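Local coordinates for nitrogenase molybdenum-iron protein beta chain (Clostridium pasteurianum, PDB 4WES) that forms, with the alpha chain, the molybdenum-iron component of nitrogenase, which reduces dinitrogen to ammonium, and shares the ligation of an [8Fe-7S] cluster, at residues 3-8 against 373-378; 319-324 against 343-348; 380-385 against 399-404; 391-396 against 411-416. All blocks are in the same frame, centred on the assembly; numbering follows the deposited sequence.

In the fold
All four contacts involve the region built round the parallel sheet ordered 367-370, 337-343, 314-318, 388-391, 406-408, with the N-terminal loop docking on it in contact 1. Contacts 2 and 4 are buried near the middle of the chain; both join strand-to-helix connections at the C-terminal ends of strands and rely on threonine hydroxyls, with a water in contact 2 and an ion pair in contact 4. Contacts 1 and 3 share helix 374-383. Contact 1 is farther out yet still buried, by carbon-to-ring packing and the alpha chain; contact 3, partly buried, pairs the helix with 396-402 through isoleucines and a salt bridge. His378 of contact 1 hydrogen-bonds Glu402 of contact 3.

Contact 1 (3-8 against 373-378); sequences DATPKE and DFFDVH
Thr5 sets its methyl over one face of the Phe375 ring: CG2 stands 4.0 Å from the ring centroid and 17° off the normal, a CH-pi contact displaced toward the rim. At the ring's edge, near its plane, is the carbonyl oxygen of Ala4, at the limit of contact, while Pro6 CD comes obliquely to Phe375 CZ at 3.8 Å. The imidazole of His378 takes Thr5 CG2 obliquely, 3.7 Å from ND1, and a water in its plane at the edge. One methyl thus touches both aromatic groups. The Thr5 torsion explains this: CG2 is anti to the backbone N, whereas OG1 (chi1 -58°) is anti to the carbonyl carbon. OG1 lies 3.3 Å from Phe375 CE1 and 2.7 Å from the water, which also bonds His378 ND1 at 2.8 Å. The same hydroxyl bonds Tyr104 of the alpha chain, and His378 NE2 bonds Glu402, so both polar ends of the imidazole have partners. No direct hydrogen bond joins the two segments; the evidence is for apolar packing with a single water bridge. Phe375 leaves the first turn of its helix, where Asp373 and Asp376 form a capping box: Asp376 N donates to Asp373 OD1 at 2.9 Å, and Asp373 N to Asp376 OD2 at 3.0 Å. The contact joins the chain's N-terminal loop, ahead of strand 16-17, to the start of helix 374-383, with Met133 of the alpha chain against Phe375 and helix 396-402 packing on His378.

Contact 2 (319-324 against 343-348); sequences GDPDEI and TGTPGM
The side chain of Pro321 crosses those of Thr343 and Thr345, each at about a right angle. The pyrrolidine ring lends its CG and CD to both: Pro321 CD is 3.4 Å from Thr343 OG1, and CG is 3.6 Å from Thr345 CB. Thr345 adds its methyl, CG2, against the same CG. The orientation of Thr343 decides the polar half of the contact. Its OG1 is anti to the backbone N (chi1 -177°), and from there it donates to Gly319 O at 2.7 Å, in the carbonyl plane with a C=O...donor angle of 152°. Thr343 OG1 also accepts from Thr345 N at 3.1 Å, closing an ST turn, and probably from a water at 3.2 Å. Three partners therefore surround one buried oxygen. The water probably donates to Asp320 OD1 as well, 2.7 Å away, and pairs with Thr345 OG1, linking both segments beside the proline ring. The other oxygen of Asp320, OD2, bonds His146, and Thr345 OG1 itself also bonds Ser145. Asp320 precedes the helix but makes no capping bond with its own side chain; instead its N-H points almost straight, at 177°, to Glu323 OE2, whose other oxygen pairs with Lys424. Two neighbouring strand-to-helix connections of a parallel alpha/beta sheet meet here, one after strand 314-318 and one after strand 337-343. Loops at the C-terminal strand ends commonly line sites in such folds; here the side chain of Thr345 is about 13 Å from the [8Fe-7S] cluster, near but not lining its pocket.

Contact 3 (380-385 against 399-404); sequences WIKNEG and AREENI
Ile381 and Ile404 make up the closely packed, buried part of this contact, reaching toward each other tip to tip with their CD1 atoms 4.0 Å apart. Ile381 has two branches in play: CD1 meets the Ile404 end, and Ile381 CG2 touches both that methyl and Glu402 CG, 3.9 Å from the latter. Glu402 is the bridge to the other half, since its carbon chain crosses Ile381 obliquely while its carboxylate belongs to the partly exposed side. There Lys382 crosses it at about a right angle, and NZ bonds OE1 of Glu402 at 3.2 Å, a salt bridge that meets the oxygen nearly along its C-O axis. The lysine chain stays extended until chi4, where a turn of -63° brings NZ round to this oxygen. Glu402 OE1 also accepts from His378, its stronger partner, so the lysine is a second donor to an oxygen already engaged. Farther out the packing gives way to a water-mediated link. A water accepts from Lys382 NZ at 2.8 Å and lies 2.9 Å from Glu401 OE2, to which it probably donates; the direct separation of this NZ and OE2 is 4.4 Å, beyond a salt bridge. Both lysine links hold for one of two modelled conformers of Lys382 and are to that extent less certain. Glu401 OE1 hydrogen-bonds the backbone N of Met1. The contact joins the last part of helix 374-383 to the last part of helix 396-402 and the residues that follow it, consecutive helices connected through strand 388-391, with Tyr340 of strand 337-343 against Ile381 and Val386 against Ile404.

Contact 4 (391-396 against 411-416); sequences SNTYGK and FPIMDR
Thr393 and Asp415 reach toward each other tip to tip, and the threonine hydroxyl is the hub of the contact. OG1 donates to Asp415 OD1 at 2.8 Å, approaching 64° out of the carboxylate plane, and accepts from Met414 N at 2.9 Å. The backbone of the same residue joins directly: Thr393 N donates to Pro412 O at 3.1 Å, so Thr393 is tied to the opposite loop at three points. The other carboxylate oxygen, Asp415 OD2, takes Lys396 NZ at 2.7 Å in a salt bridge on its anti side. Asn392 adds a further hydrogen bond through ND2, 3.0 Å from Phe411 O, a donor that stands above the carbonyl plane although the oxygen lies in the amide plane. The Phe411-Pro412 peptide, whose oxygen this is, is cis. Tyr394 is placed otherwise, crossing Met414 obliquely with OH 3.5 Å from its CE. Behind this shell stands an Asx turn: Asn392 OD1 accepts from Tyr394 N at 2.9 Å. Chi1 of 70° sets Asn392 CG between its backbone N and carbonyl carbon, from where the amide serves its own turn and the neighbouring loop together. Asp415 OD2 is shared with Arg408, and Lys396 NZ also meets Glu446 of the second beta subunit, while Tyr394 OH bonds Trp84 of the alpha chain. The contact ties the loop between strand 388-391 and helix 396-402 to the one between strand 406-408 and helix 426-448, with helix 46-60 against Phe411 and Pro412, and Phe374 of helix 374-383 against Asn392.

Contact 1 (3-8 against 373-378)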
loop_
_atom_site.group_PDB
_atom_site.type_symbol
_atom_site.label_atom_id
_atom_site.label_comp_id
_atom_site.label_asym_id
_atom_site.label_seq_id
_atom_site.Cartn_x
_atom_site.Cartn_y
_atom_site.Cartn_z
ATOM N N ASP B 3 -25.298 -4.320 7.257
ATOM C CA ASP B 3 -26.531 -4.761 6.580
ATOM C C ASP B 3 -27.716 -3.924 7.002
ATOM O O ASP B 3 -28.700 -3.856 6.245
ATOM C CB ASP B 3 -26.803 -6.227 6.852
ATOM C CG ASP B 3 -25.795 -7.167 6.233
ATOM O OD1 ASP B 3 -24.927 -6.721 5.492
ATOM O OD2 ASP B 3 -25.927 -8.383 6.463
ATOM N N ALA B 4 -27.686 -3.327 8.178
ATOM C CA ALA B 4 -28.792 -2.522 8.682
ATOM C C ALA B 4 -28.862 -1.142 8.098
ATOM O O ALA B 4 -29.783 -0.402 8.405
ATOM C CB ALA B 4 -28.733 -2.443 10.213
ATOM N N THR B 5 -27.907 -0.762 7.244
ATOM C CA THR B 5 -27.919 0.556 6.641
ATOM C C THR B 5 -28.718 0.529 5.330
ATOM O O THR B 5 -28.283 -0.125 4.381
ATOM C CB THR B 5 -26.482 1.020 6.365
ATOM O OG1 THR B 5 -25.789 0.996 7.609
ATOM C CG2 THR B 5 -26.490 2.421 5.783
ATOM N N PRO B 6 -29.868 1.217 5.280
ATOM C CA PRO B 6 -30.658 1.119 4.055
ATOM C C PRO B 6 -30.218 2.114 3.015
ATOM O O PRO B 6 -29.552 3.106 3.314
ATOM C CB PRO B 6 -32.068 1.453 4.524
ATOM C CG PRO B 6 -31.946 2.229 5.768
ATOM C CD PRO B 6 -30.541 2.001 6.330
ATOM N N LYS B 7 -30.635 1.854 1.778
ATOM C CA LYS B 7 -30.402 2.803 0.704
ATOM C C LYS B 7 -31.235 4.079 0.868
ATOM O O LYS B 7 -30.803 5.155 0.541
ATOM C CB LYS B 7 -30.747 2.121 -0.617
ATOM C CG LYS B 7 -30.500 2.969 -1.847
ATOM C CD LYS B 7 -30.766 2.207 -3.116
ATOM C CE LYS B 7 -30.595 3.120 -4.323
ATOM N NZ LYS B 7 -30.921 2.422 -5.586
ATOM N N GLU B 8 -32.467 3.934 1.347
ATOM C CA GLU B 8 -33.364 5.085 1.449
ATOM C C GLU B 8 -32.896 6.041 2.548
ATOM O O GLU B 8 -32.813 5.683 3.727
ATOM C CB GLU B 8 -34.788 4.603 1.684
ATOM C CG GLU B 8 -35.317 3.640 0.620
ATOM C CD GLU B 8 -34.668 2.229 0.465
ATOM O OE1 GLU B 8 -34.166 1.586 1.471
ATOM O OE2 GLU B 8 -34.734 1.733 -0.721
ATOM N N ASP B 373 -22.160 11.893 9.610
ATOM C CA ASP B 373 -21.493 10.730 10.175
ATOM C C ASP B 373 -21.253 9.652 9.114
ATOM O O ASP B 373 -21.582 9.831 7.934
ATOM C CB ASP B 373 -22.249 10.236 11.425
ATOM C CG ASP B 373 -23.706 9.907 11.164
ATOM O OD1 ASP B 373 -24.014 9.327 10.102
ATOM O OD2 ASP B 373 -24.528 10.181 12.059
ATOM N N PHE B 374 -20.600 8.559 9.507
ATOM C CA PHE B 374 -20.292 7.481 8.567
ATOM C C PHE B 374 -21.542 6.776 8.068
ATOM O O PHE B 374 -21.492 6.132 7.033
ATOM C CB PHE B 374 -19.344 6.459 9.201
ATOM C CG PHE B 374 -17.881 6.855 9.267
ATOM C CD1 PHE B 374 -17.018 6.516 8.251
ATOM C CD2 PHE B 374 -17.364 7.566 10.340
ATOM C CE1 PHE B 374 -15.683 6.817 8.305
ATOM C CE2 PHE B 374 -16.021 7.896 10.402
ATOM C CZ PHE B 374 -15.188 7.526 9.368
ATOM N N PHE B 375 -22.640 6.836 8.824
ATOM C CA PHE B 375 -23.897 6.256 8.338
ATOM C C PHE B 375 -24.436 7.085 7.187
ATOM O O PHE B 375 -24.838 6.513 6.150
ATOM C CB PHE B 375 -24.871 6.144 9.523
ATOM C CG PHE B 375 -26.108 5.332 9.251
ATOM C CD1 PHE B 375 -26.195 4.009 9.631
ATOM C CD2 PHE B 375 -27.221 5.911 8.666
ATOM C CE1 PHE B 375 -27.340 3.273 9.440
ATOM C CE2 PHE B 375 -28.366 5.158 8.459
ATOM C CZ PHE B 375 -28.440 3.851 8.866
ATOM N N ASP B 376 -24.426 8.405 7.334
ATOM C CA ASP B 376 -24.812 9.283 6.211
ATOM C C ASP B 376 -24.036 8.946 4.952
ATOM O O ASP B 376 -24.612 8.767 3.874
ATOM C CB ASP B 376 -24.511 10.735 6.540
ATOM C CG ASP B 376 -25.437 11.352 7.591
ATOM O OD1 ASP B 376 -26.670 11.124 7.542
ATOM O OD2 ASP B 376 -24.909 12.148 8.407
ATOM N N VAL B 377 -22.694 8.897 5.053
ATOM C CA VAL B 377 -21.921 8.762 3.846
ATOM C C VAL B 377 -22.205 7.408 3.198
ATOM O O VAL B 377 -22.241 7.297 1.968
ATOM C CB VAL B 377 -20.435 9.025 4.082
ATOM C CG1 VAL B 377 -19.648 8.816 2.789
ATOM C CG2 VAL B 377 -20.242 10.458 4.519
ATOM N N HIS B 378 -22.333 6.365 4.019
ATOM C CA HIS B 378 -22.665 5.064 3.449
ATOM C C HIS B 378 -23.981 5.132 2.670
ATOM O O HIS B 378 -24.085 4.619 1.548
ATOM C CB HIS B 378 -22.677 4.000 4.529
ATOM C CG HIS B 378 -22.750 2.619 3.975
ATOM N ND1 HIS B 378 -22.997 1.539 4.779
ATOM C CD2 HIS B 378 -22.576 2.143 2.713
ATOM C CE1 HIS B 378 -22.996 0.451 4.028
ATOM N NE2 HIS B 378 -22.718 0.794 2.769
HETATM O O HOH W 1 -23.460 2.326 7.431
#

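Contact 2 (319-324 against 343-348)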
loop_
_atom_site.group_PDB
_atom_site.type_symbol
_atom_site.label_atom_id
_atom_site.label_comp_id
_atom_site.label_asym_id
_atom_site.label_seq_id
_atom_site.Cartn_x
_atom_site.Cartn_y
_atom_site.Cartn_z
ATOM N N GLY B 319 -13.521 13.283 7.902
ATOM C CA GLY B 319 -12.507 13.528 8.921
ATOM C C GLY B 319 -12.625 14.869 9.568
ATOM O O GLY B 319 -13.720 15.435 9.670
ATOM N N ASP B 320 -11.501 15.361 10.052
ATOM C CA ASP B 320 -11.466 16.571 10.834
ATOM C C ASP B 320 -11.367 17.781 9.896
ATOM O O ASP B 320 -10.844 17.700 8.780
ATOM C CB ASP B 320 -10.290 16.492 11.810
ATOM C CG ASP B 320 -10.447 15.407 12.816
ATOM O OD1 ASP B 320 -11.599 14.994 13.096
ATOM O OD2 ASP B 320 -9.420 14.960 13.391
ATOM N N PRO B 321 -11.880 18.955 10.325
ATOM C CA PRO B 321 -12.144 19.987 9.325
ATOM C C PRO B 321 -10.902 20.544 8.665
ATOM O O PRO B 321 -10.885 20.751 7.442
ATOM C CB PRO B 321 -12.903 21.081 10.093
ATOM C CG PRO B 321 -13.325 20.499 11.357
ATOM C CD PRO B 321 -12.535 19.235 11.609
ATOM N N ASP B 322 -9.843 20.842 9.436
ATOM C CA ASP B 322 -8.678 21.473 8.826
ATOM C C ASP B 322 -8.063 20.566 7.751
ATOM O O ASP B 322 -7.754 21.000 6.641
ATOM C CB ASP B 322 -7.614 21.824 9.869
ATOM C CG ASP B 322 -8.095 22.802 10.951
ATOM O OD1 ASP B 322 -8.830 23.753 10.607
ATOM O OD2 ASP B 322 -7.706 22.583 12.132
ATOM N N GLU B 323 -7.854 19.301 8.121
ATOM C CA GLU B 323 -7.235 18.337 7.218
ATOM C C GLU B 323 -8.104 18.036 6.008
ATOM O O GLU B 323 -7.601 17.882 4.893
ATOM C CB GLU B 323 -6.928 17.005 8.001
ATOM C CG GLU B 323 -8.176 16.220 8.455
ATOM C CD GLU B 323 -7.990 14.931 9.323
ATOM O OE1 GLU B 323 -6.780 14.730 9.704
ATOM O OE2 GLU B 323 -9.049 14.082 9.492
ATOM N N ILE B 324 -9.420 17.968 6.211
ATOM C CA ILE B 324 -10.317 17.630 5.098
ATOM C C ILE B 324 -10.526 18.821 4.148
ATOM O O ILE B 324 -10.661 18.626 2.955
ATOM C CB ILE B 324 -11.646 17.037 5.614
ATOM C CG1 ILE B 324 -11.414 15.707 6.326
ATOM C CG2 ILE B 324 -12.657 16.878 4.489
ATOM C CD1 ILE B 324 -10.850 14.592 5.440
ATOM N N THR B 343 -17.489 16.226 7.866
ATOM C CA THR B 343 -16.826 16.250 9.159
ATOM C C THR B 343 -17.865 16.108 10.259
ATOM O O THR B 343 -18.987 16.618 10.107
ATOM C CB THR B 343 -16.004 17.539 9.366
ATOM O OG1 THR B 343 -15.319 17.454 10.633
ATOM C CG2 THR B 343 -16.814 18.783 9.358
ATOM N N GLY B 344 -17.480 15.485 11.359
ATOM C CA GLY B 344 -18.310 15.489 12.548
ATOM C C GLY B 344 -18.162 16.718 13.412
ATOM O O GLY B 344 -18.952 16.934 14.323
ATOM N N THR B 345 -17.132 17.521 13.160
ATOM C CA THR B 345 -16.863 18.694 13.994
ATOM C C THR B 345 -17.764 19.842 13.529
ATOM O O THR B 345 -17.802 20.168 12.354
ATOM C CB THR B 345 -15.398 19.085 13.882
ATOM O OG1 THR B 345 -14.582 18.043 14.454
ATOM C CG2 THR B 345 -15.103 20.346 14.638
ATOM N N PRO B 346 -18.474 20.505 14.475
ATOM C CA PRO B 346 -19.353 21.593 14.083
ATOM C C PRO B 346 -18.580 22.824 13.629
ATOM O O PRO B 346 -17.403 23.000 13.964
ATOM C CB PRO B 346 -20.136 21.879 15.350
ATOM C CG PRO B 346 -19.308 21.380 16.448
ATOM C CD PRO B 346 -18.571 20.191 15.898
ATOM N N GLY B 347 -19.268 23.660 12.862
ATOM C CA GLY B 347 -18.731 24.946 12.429
ATOM C C GLY B 347 -19.040 25.218 10.972
ATOM O O GLY B 347 -19.010 24.315 10.145
ATOM N N MET B 348 -19.319 26.480 10.650
ATOM C CA MET B 348 -19.683 26.861 9.287
ATOM C C MET B 348 -18.503 26.985 8.334
ATOM O O MET B 348 -18.673 26.911 7.129
ATOM C CB MET B 348 -20.438 28.191 9.285
ATOM C CG MET B 348 -21.669 28.168 10.171
ATOM S SD MET B 348 -22.915 27.023 9.556
ATOM C CE MET B 348 -22.514 25.460 10.326
HETATM O O HOH W 2 -14.244 15.697 13.115
#

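Contact 3 (380-385 against 399-404)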
loop_
_atom_site.group_PDB
_atom_site.type_symbol
_atom_site.label_atom_id
_atom_site.label_comp_id
_atom_site.label_asym_id
_atom_site.label_seq_id
_atom_site.Cartn_x
_atom_site.Cartn_y
_atom_site.Cartn_z
ATOM N N TRP B 380 -25.326 7.681 1.225
ATOM C CA TRP B 380 -25.104 8.404 -0.019
ATOM C C TRP B 380 -24.440 7.516 -1.068
ATOM O O TRP B 380 -24.838 7.549 -2.238
ATOM C CB TRP B 380 -24.259 9.650 0.227
ATOM C CG TRP B 380 -24.836 10.604 1.209
ATOM C CD1 TRP B 380 -26.123 10.642 1.716
ATOM C CD2 TRP B 380 -24.143 11.675 1.821
ATOM N NE1 TRP B 380 -26.245 11.668 2.619
ATOM C CE2 TRP B 380 -25.036 12.307 2.706
ATOM C CE3 TRP B 380 -22.835 12.156 1.710
ATOM C CZ2 TRP B 380 -24.662 13.415 3.458
ATOM C CZ3 TRP B 380 -22.469 13.244 2.456
ATOM C CH2 TRP B 380 -23.381 13.863 3.310
ATOM N N ILE B 381 -23.440 6.748 -0.642
ATOM C CA ILE B 381 -22.735 5.850 -1.549
ATOM C C ILE B 381 -23.668 4.824 -2.162
ATOM O O ILE B 381 -23.541 4.481 -3.327
ATOM C CB ILE B 381 -21.549 5.205 -0.827
ATOM C CG1 ILE B 381 -20.448 6.248 -0.619
ATOM C CG2 ILE B 381 -21.019 4.009 -1.570
ATOM C CD1 ILE B 381 -19.366 5.826 0.364
ATOM N N LYS B 382 -24.633 4.345 -1.368
ATOM C CA LYS B 382 -25.595 3.390 -1.914
ATOM C C LYS B 382 -26.477 3.973 -3.019
ATOM O O LYS B 382 -27.034 3.226 -3.836
ATOM C CB LYS B 382 -26.499 2.842 -0.806
ATOM C CG LYS B 382 -25.779 1.954 0.186
ATOM C CD LYS B 382 -26.707 1.550 1.317
ATOM C CE LYS B 382 -26.028 0.548 2.213
ATOM N NZ LYS B 382 -25.708 -0.709 1.471
ATOM N N ASN B 383 -26.633 5.293 -3.007
ATOM C CA ASN B 383 -27.396 5.979 -4.043
ATOM C C ASN B 383 -26.580 6.388 -5.248
ATOM O O ASN B 383 -27.098 6.365 -6.364
ATOM C CB ASN B 383 -28.136 7.158 -3.436
ATOM C CG ASN B 383 -29.315 6.702 -2.605
ATOM O OD1 ASN B 383 -30.402 6.539 -3.137
ATOM N ND2 ASN B 383 -29.105 6.475 -1.324
ATOM N N GLU B 384 -25.320 6.760 -5.044
ATOM C CA GLU B 384 -24.405 6.996 -6.162
ATOM C C GLU B 384 -22.997 6.647 -5.650
ATOM O O GLU B 384 -22.515 7.240 -4.676
ATOM C CB GLU B 384 -24.451 8.444 -6.655
ATOM C CG GLU B 384 -23.491 8.666 -7.813
ATOM C CD GLU B 384 -23.417 10.096 -8.299
ATOM O OE1 GLU B 384 -24.218 10.956 -7.819
ATOM O OE2 GLU B 384 -22.516 10.389 -9.144
ATOM N N GLY B 385 -22.382 5.661 -6.278
ATOM C CA GLY B 385 -21.116 5.148 -5.828
ATOM C C GLY B 385 -19.961 6.104 -6.031
ATOM O O GLY B 385 -20.048 7.079 -6.753
ATOM N N ALA B 399 -15.667 0.448 2.956
ATOM C CA ALA B 399 -14.790 0.056 1.866
ATOM C C ALA B 399 -14.993 -1.408 1.516
ATOM O O ALA B 399 -15.010 -1.769 0.333
ATOM C CB ALA B 399 -13.331 0.321 2.233
ATOM N N ARG B 400 -15.116 -2.250 2.534
ATOM C CA ARG B 400 -15.331 -3.665 2.253
ATOM C C ARG B 400 -16.740 -3.906 1.701
ATOM O O ARG B 400 -16.925 -4.610 0.711
ATOM C CB ARG B 400 -15.101 -4.510 3.516
ATOM C CG ARG B 400 -15.575 -5.932 3.301
ATOM C CD ARG B 400 -14.947 -6.912 4.219
ATOM N NE ARG B 400 -15.653 -8.176 4.159
ATOM C CZ ARG B 400 -15.187 -9.319 4.626
ATOM N NH1 ARG B 400 -13.975 -9.419 5.136
ATOM N NH2 ARG B 400 -15.963 -10.390 4.589
ATOM N N GLU B 401 -17.763 -3.357 2.354
ATOM C CA GLU B 401 -19.147 -3.612 1.921
ATOM C C GLU B 401 -19.364 -3.137 0.496
ATOM O O GLU B 401 -20.071 -3.825 -0.258
ATOM C CB GLU B 401 -20.112 -2.921 2.872
ATOM C CG GLU B 401 -21.570 -2.956 2.446
ATOM C CD GLU B 401 -22.188 -4.326 2.342
ATOM O OE1 GLU B 401 -21.525 -5.357 2.649
ATOM O OE2 GLU B 401 -23.393 -4.371 1.959
ATOM N N GLU B 402 -18.831 -1.983 0.136
ATOM C CA GLU B 402 -19.085 -1.379 -1.160
ATOM C C GLU B 402 -17.972 -1.593 -2.173
ATOM O O GLU B 402 -18.106 -1.155 -3.319
ATOM C CB GLU B 402 -19.372 0.110 -0.962
ATOM C CG GLU B 402 -20.573 0.396 -0.049
ATOM C CD GLU B 402 -21.896 -0.109 -0.564
ATOM O OE1 GLU B 402 -22.765 -0.443 0.275
ATOM O OE2 GLU B 402 -22.096 -0.172 -1.807
ATOM N N ASN B 403 -16.891 -2.254 -1.757
ATOM C CA ASN B 403 -15.768 -2.540 -2.643
ATOM C C ASN B 403 -15.158 -1.273 -3.206
ATOM O O ASN B 403 -15.030 -1.098 -4.406
ATOM C CB ASN B 403 -16.168 -3.530 -3.730
ATOM C CG ASN B 403 -14.978 -4.086 -4.486
ATOM O OD1 ASN B 403 -13.832 -3.993 -4.057
ATOM N ND2 ASN B 403 -15.240 -4.690 -5.631
ATOM N N ILE B 404 -14.714 -0.379 -2.309
ATOM C CA ILE B 404 -14.136 0.908 -2.682
ATOM C C ILE B 404 -12.670 0.947 -2.269
ATOM O O ILE B 404 -12.349 0.684 -1.101
ATOM C CB ILE B 404 -14.859 2.084 -1.972
ATOM C CG1 ILE B 404 -16.359 2.058 -2.185
ATOM C CG2 ILE B 404 -14.301 3.412 -2.454
ATOM C CD1 ILE B 404 -17.116 2.949 -1.244
HETATM O O HOH W 3 -24.936 -2.431 3.540
#

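Contact 4 (391-396 against 411-416)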
loop_
_atom_site.group_PDB
_atom_site.type_symbol
_atom_site.label_atom_id
_atom_site.label_comp_id
_atom_site.label_asym_id
_atom_site.label_seq_id
_atom_site.Cartn_x
_atom_site.Cartn_y
_atom_site.Cartn_z
ATOM N N SER B 391 -10.577 8.121 4.858
ATOM C CA SER B 391 -11.087 8.351 6.191
ATOM C C SER B 391 -10.212 7.652 7.204
ATOM O O SER B 391 -9.265 6.954 6.845
ATOM C CB SER B 391 -12.537 7.812 6.352
ATOM O OG SER B 391 -12.571 6.379 6.413
ATOM N N ASN B 392 -10.602 7.743 8.482
ATOM C CA ASN B 392 -9.921 6.968 9.506
ATOM C C ASN B 392 -10.337 5.503 9.410
ATOM O O ASN B 392 -11.052 5.078 8.486
ATOM C CB ASN B 392 -10.183 7.575 10.891
ATOM C CG ASN B 392 -11.622 7.401 11.367
ATOM O OD1 ASN B 392 -12.330 6.491 10.955
ATOM N ND2 ASN B 392 -12.031 8.270 12.286
ATOM N N THR B 393 -9.866 4.680 10.361
ATOM C CA THR B 393 -10.101 3.241 10.329
ATOM C C THR B 393 -11.542 2.841 10.088
ATOM O O THR B 393 -11.816 1.812 9.450
ATOM C CB THR B 393 -9.536 2.599 11.593
ATOM O OG1 THR B 393 -8.110 2.668 11.556
ATOM C CG2 THR B 393 -9.956 1.167 11.818
ATOM N N TYR B 394 -12.489 3.598 10.634
ATOM C CA TYR B 394 -13.896 3.181 10.579
ATOM C C TYR B 394 -14.474 3.181 9.181
ATOM O O TYR B 394 -15.490 2.527 8.943
ATOM C CB TYR B 394 -14.735 4.016 11.556
ATOM C CG TYR B 394 -14.402 3.657 12.981
ATOM C CD1 TYR B 394 -14.876 2.469 13.530
ATOM C CD2 TYR B 394 -13.613 4.467 13.788
ATOM C CE1 TYR B 394 -14.563 2.085 14.823
ATOM C CE2 TYR B 394 -13.309 4.085 15.084
ATOM C CZ TYR B 394 -13.782 2.926 15.607
ATOM O OH TYR B 394 -13.494 2.556 16.900
ATOM N N GLY B 395 -13.803 3.820 8.231
ATOM C CA GLY B 395 -14.228 3.693 6.837
ATOM C C GLY B 395 -14.041 2.298 6.267
ATOM O O GLY B 395 -14.632 1.983 5.247
ATOM N N LYS B 396 -13.226 1.464 6.919
ATOM C CA LYS B 396 -12.928 0.150 6.361
ATOM C C LYS B 396 -14.159 -0.701 6.153
ATOM O O LYS B 396 -14.191 -1.577 5.285
ATOM C CB LYS B 396 -11.891 -0.628 7.280
ATOM C CG LYS B 396 -12.443 -1.066 8.613
ATOM C CD LYS B 396 -11.436 -1.469 9.737
ATOM C CE LYS B 396 -10.746 -2.716 9.487
ATOM N NZ LYS B 396 -9.622 -2.930 10.383
ATOM N N PHE B 411 -7.574 10.419 11.954
ATOM C CA PHE B 411 -7.536 9.934 13.332
ATOM C C PHE B 411 -8.880 9.346 13.738
ATOM O O PHE B 411 -9.897 10.001 13.500
ATOM C CB PHE B 411 -7.206 11.116 14.269
ATOM C CG PHE B 411 -7.256 10.772 15.740
ATOM C CD1 PHE B 411 -6.216 10.146 16.350
ATOM C CD2 PHE B 411 -8.336 11.125 16.501
ATOM C CE1 PHE B 411 -6.276 9.821 17.703
ATOM C CE2 PHE B 411 -8.411 10.836 17.827
ATOM C CZ PHE B 411 -7.397 10.159 18.429
ATOM N N PRO B 412 -8.884 8.203 14.414
ATOM C CA PRO B 412 -7.744 7.314 14.655
ATOM C C PRO B 412 -7.569 6.279 13.546
ATOM O O PRO B 412 -8.548 5.787 12.984
ATOM C CB PRO B 412 -8.125 6.637 15.978
ATOM C CG PRO B 412 -9.581 6.570 15.942
ATOM C CD PRO B 412 -10.083 7.749 15.148
ATOM N N ILE B 413 -6.298 5.960 13.276
ATOM C CA ILE B 413 -5.918 4.862 12.395
ATOM C C ILE B 413 -5.315 3.820 13.323
ATOM O O ILE B 413 -4.218 4.027 13.855
ATOM C CB ILE B 413 -4.916 5.293 11.312
ATOM C CG1 ILE B 413 -5.491 6.423 10.437
ATOM C CG2 ILE B 413 -4.527 4.100 10.490
ATOM C CD1 ILE B 413 -4.437 7.048 9.547
ATOM N N MET B 414 -6.045 2.720 13.531
ATOM C CA MET B 414 -5.747 1.782 14.624
ATOM C C MET B 414 -5.429 0.381 14.104
ATOM O O MET B 414 -5.299 -0.523 14.929
ATOM C CB MET B 414 -6.925 1.691 15.596
ATOM C CG MET B 414 -7.247 3.044 16.211
ATOM S SD MET B 414 -8.572 3.022 17.412
ATOM C CE MET B 414 -9.999 2.716 16.377
ATOM N N ASP B 415 -5.273 0.226 12.797
ATOM C CA ASP B 415 -5.217 -1.099 12.221
ATOM C C ASP B 415 -4.053 -1.312 11.270
ATOM O O ASP B 415 -4.042 -2.315 10.574
ATOM C CB ASP B 415 -6.554 -1.477 11.557
ATOM C CG ASP B 415 -7.036 -0.498 10.495
ATOM O OD1 ASP B 415 -6.532 0.657 10.426
ATOM O OD2 ASP B 415 -7.924 -0.919 9.720
ATOM N N ARG B 416 -3.075 -0.406 11.286
ATOM C CA ARG B 416 -1.890 -0.606 10.434
ATOM C C ARG B 416 -0.640 -0.164 11.218
ATOM O O ARG B 416 -0.730 0.595 12.188
ATOM C CB ARG B 416 -1.993 0.123 9.121
ATOM C CG ARG B 416 -3.075 -0.404 8.167
ATOM C CD ARG B 416 -2.767 -1.822 7.667
ATOM N NE ARG B 416 -3.691 -2.330 6.661
ATOM C CZ ARG B 416 -4.838 -2.938 6.944
ATOM N NH1 ARG B 416 -5.287 -3.076 8.170
ATOM N NH2 ARG B 416 -5.593 -3.426 5.962
#